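Local coordinates for protein flavin reductase (Uncultured bacterium, PDB 5CHO) that probably reduces flavin with a nicotinamide cofactor, supplying reduced FAD to the partner tryptophan halogenase of a bacterial two-component system, at residues A[48-53]-A[127-132]. Residues are numbered along the deposited sequence; the frame is centred on the assembly and turned at random.
Sequences VTVVTV and PGWARG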
ATOM      1  N   VAL A  48       5.612  -2.766   7.081  1.00 28.34           N
ATOM      2  CA  VAL A  48       5.949  -4.123   6.659  1.00 23.69           C
ATOM      3  C   VAL A  48       5.100  -5.131   7.408  1.00 21.83           C
ATOM      4  O   VAL A  48       4.923  -5.013   8.621  1.00 25.04           O
ATOM      5  CB  VAL A  48       7.429  -4.456   6.899  1.00 19.86           C
ATOM      6  CG1 VAL A  48       7.774  -5.783   6.236  1.00 23.60           C
ATOM      7  CG2 VAL A  48       8.322  -3.355   6.361  1.00 22.63           C
ATOM      8  N   THR A  49       4.564  -6.110   6.682  1.00 23.12           N
ATOM      9  CA  THR A  49       3.791  -7.191   7.297  1.00 25.27           C
ATOM     10  C   THR A  49       4.378  -8.571   7.043  1.00 24.20           C
ATOM     11  O   THR A  49       5.253  -8.750   6.196  1.00 25.46           O
ATOM     12  CB  THR A  49       2.338  -7.235   6.786  1.00 24.97           C
ATOM     13  OG1 THR A  49       2.311  -7.852   5.496  1.00 21.88           O
ATOM     14  CG2 THR A  49       1.736  -5.848   6.687  1.00 21.10           C
ATOM     15  N   VAL A  50       3.883  -9.539   7.805  1.00 25.34           N
ATOM     16  CA  VAL A  50       4.061 -10.945   7.479  1.00 27.41           C
ATOM     17  C   VAL A  50       2.696 -11.572   7.230  1.00 25.60           C
ATOM     18  O   VAL A  50       1.835 -11.589   8.109  1.00 26.72           O
ATOM     19  CB  VAL A  50       4.792 -11.708   8.592  1.00 28.85           C
ATOM     20  CG1 VAL A  50       4.755 -13.202   8.320  1.00 33.80           C
ATOM     21  CG2 VAL A  50       6.226 -11.229   8.691  1.00 28.76           C
ATOM     22  N   VAL A  51       2.514 -12.071   6.013  1.00 25.47           N
ATOM     23  CA  VAL A  51       1.302 -12.770   5.614  1.00 25.63           C
ATOM     24  C   VAL A  51       1.468 -14.264   5.866  1.00 30.34           C
ATOM     25  O   VAL A  51       2.486 -14.841   5.489  1.00 30.14           O
ATOM     26  CB  VAL A  51       0.991 -12.511   4.129  1.00 29.04           C
ATOM     27  CG1 VAL A  51      -0.205 -13.320   3.672  1.00 30.27           C
ATOM     28  CG2 VAL A  51       0.776 -11.022   3.894  1.00 23.75           C
ATOM     29  N   THR A  52       0.484 -14.884   6.518  1.00 31.71           N
ATOM     30  CA  THR A  52       0.596 -16.286   6.925  1.00 29.60           C
ATOM     31  C   THR A  52      -0.665 -17.095   6.627  1.00 34.46           C
ATOM     32  O   THR A  52      -1.760 -16.541   6.537  1.00 31.48           O
ATOM     33  CB  THR A  52       0.882 -16.405   8.433  1.00 30.44           C
ATOM     34  OG1 THR A  52      -0.269 -15.987   9.177  1.00 32.02           O
ATOM     35  CG2 THR A  52       2.072 -15.550   8.825  1.00 29.82           C
ATOM     36  N   VAL A  53      -0.501 -18.408   6.478  1.00 30.44           N
ATOM     37  CA  VAL A  53      -1.635 -19.327   6.461  1.00 31.38           C
ATOM     38  C   VAL A  53      -1.417 -20.403   7.521  1.00 37.33           C
ATOM     39  O   VAL A  53      -0.283 -20.666   7.923  1.00 37.74           O
ATOM     40  CB  VAL A  53      -1.833 -20.008   5.092  1.00 33.84           C
ATOM     41  CG1 VAL A  53      -2.082 -18.967   4.008  1.00 30.78           C
ATOM     42  CG2 VAL A  53      -0.629 -20.864   4.741  1.00 34.14           C
ATOM     43  N   PRO A 127       7.564 -19.929  20.355  1.00 45.05           N
ATOM     44  CA  PRO A 127       6.774 -19.000  21.175  1.00 51.04           C
ATOM     45  C   PRO A 127       6.576 -17.594  20.607  1.00 51.58           C
ATOM     46  O   PRO A 127       5.699 -16.886  21.099  1.00 49.66           O
ATOM     47  CB  PRO A 127       7.567 -18.935  22.484  1.00 55.78           C
ATOM     48  CG  PRO A 127       8.958 -19.298  22.124  1.00 50.46           C
ATOM     49  CD  PRO A 127       8.866 -20.249  20.971  1.00 50.62           C
ATOM     50  N   GLY A 128       7.347 -17.197  19.601  1.00 48.06           N
ATOM     51  CA  GLY A 128       7.165 -15.893  18.986  1.00 46.94           C
ATOM     52  C   GLY A 128       5.899 -15.791  18.149  1.00 45.62           C
ATOM     53  O   GLY A 128       5.575 -14.722  17.627  1.00 40.76           O
ATOM     54  N   TRP A 129       5.170 -16.902  18.042  1.00 41.05           N
ATOM     55  CA  TRP A 129       3.950 -16.960  17.241  1.00 43.86           C
ATOM     56  C   TRP A 129       2.716 -17.271  18.070  1.00 45.55           C
ATOM     57  O   TRP A 129       2.751 -18.091  18.988  1.00 53.60           O
ATOM     58  CB  TRP A 129       4.043 -18.032  16.152  1.00 37.11           C
ATOM     59  CG  TRP A 129       5.061 -17.799  15.085  1.00 38.18           C
ATOM     60  CD1 TRP A 129       6.285 -18.390  14.980  1.00 39.83           C
ATOM     61  CD2 TRP A 129       4.940 -16.922  13.959  1.00 39.30           C
ATOM     62  NE1 TRP A 129       6.934 -17.938  13.858  1.00 37.70           N
ATOM     63  CE2 TRP A 129       6.131 -17.034  13.214  1.00 37.77           C
ATOM     64  CE3 TRP A 129       3.941 -16.051  13.509  1.00 37.69           C
ATOM     65  CZ2 TRP A 129       6.352 -16.307  12.047  1.00 33.43           C
ATOM     66  CZ3 TRP A 129       4.161 -15.330  12.347  1.00 34.38           C
ATOM     67  CH2 TRP A 129       5.357 -15.463  11.629  1.00 33.15           C
ATOM     68  N   ALA A 130       1.624 -16.599  17.728  1.00 44.34           N
ATOM     69  CA  ALA A 130       0.300 -16.961  18.211  1.00 44.94           C
ATOM     70  C   ALA A 130      -0.460 -17.551  17.036  1.00 44.27           C
ATOM     71  O   ALA A 130      -0.042 -17.398  15.891  1.00 44.21           O
ATOM     72  CB  ALA A 130      -0.432 -15.757  18.773  1.00 39.99           C
ATOM     73  N   ARG A 131      -1.567 -18.231  17.315  1.00 44.19           N
ATOM     74  CA  ARG A 131      -2.406 -18.781  16.258  1.00 42.24           C
ATOM     75  C   ARG A 131      -3.753 -18.084  16.269  1.00 41.18           C
ATOM     76  O   ARG A 131      -4.405 -18.004  17.309  1.00 43.22           O
ATOM     77  CB  ARG A 131      -2.594 -20.285  16.430  1.00 41.80           C
ATOM     78  CG  ARG A 131      -1.331 -21.099  16.248  1.00 47.24           C
ATOM     79  CD  ARG A 131      -0.927 -21.168  14.788  1.00 45.47           C
ATOM     80  NE  ARG A 131       0.158 -22.121  14.586  1.00 45.15           N
ATOM     81  CZ  ARG A 131       0.252 -22.953  13.552  1.00 52.48           C
ATOM     82  NH1 ARG A 131      -0.663 -22.953  12.589  1.00 52.54           N
ATOM     83  NH2 ARG A 131       1.278 -23.789  13.474  1.00 49.04           N
ATOM     84  N   GLY A 132      -4.166 -17.580  15.111  1.00 41.96           N
ATOM     85  CA  GLY A 132      -5.408 -16.843  15.019  1.00 42.33           C
ATOM     86  C   GLY A 132      -6.571 -17.759  15.344  1.00 46.97           C
ATOM     87  O   GLY A 132      -6.659 -18.878  14.840  1.00 39.20           O
TER
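Trp129 reaches from a two-stranded beta hairpin to the antiparallel barrel of the flavin reductase domain, a member of the FMN-binding clan, where the benzo end of its indole meets Val50 and Thr52. Both partners belong to strand 46-53 and sit two residues apart, so the alternation of a beta strand puts their side chains on the same face, toward the hairpin. At Val50 the touching atom is CG1, which lies 4.1 Å from Trp129 CH2 and comes in at the edge of the ring, close to its plane. The methyl of Thr52 approaches obliquely, with CG2 4.1 Å from Trp129 CZ3. Only carbon atoms touch, and both distances suit loose van der Waals packing. A long, flat tryptophan suits the place because its indole bridges the distance between two backbones that do not pair, while beta-branched valine and threonine favour the extended chain and offer methyls close to the backbone.

Different first torsions aim the two methyls: Val50 carries CG1 anti to its backbone N (chi1 171°), whereas Thr52 has OG1 between N and C (chi1 69°) and CG2 anti to the carbonyl carbon, which puts CG2 beside the indole. That hydroxyl is hydrogen-bonded to the carbonyl oxygen of Pro138, on strand 138-140, the antiparallel partner of strand 129-131; Thr52 thus meets both strands of the hairpin, one through each branch. Phe124 packs edge-to-face with the Trp129 ring. Within the sheet, backbone hydrogen bonds of Val50 with Ser99 and of Thr52 with Gly97 join strand 46-53 to strand 95-100, and the Val50 side chain is about 8 Å from the bound FAD. Nearby, Arg131 NH2 forms a salt bridge with Asp125 OD1, and its NH1 is hydrogen-bonded to Gly136 O, in the connection between the two short strands.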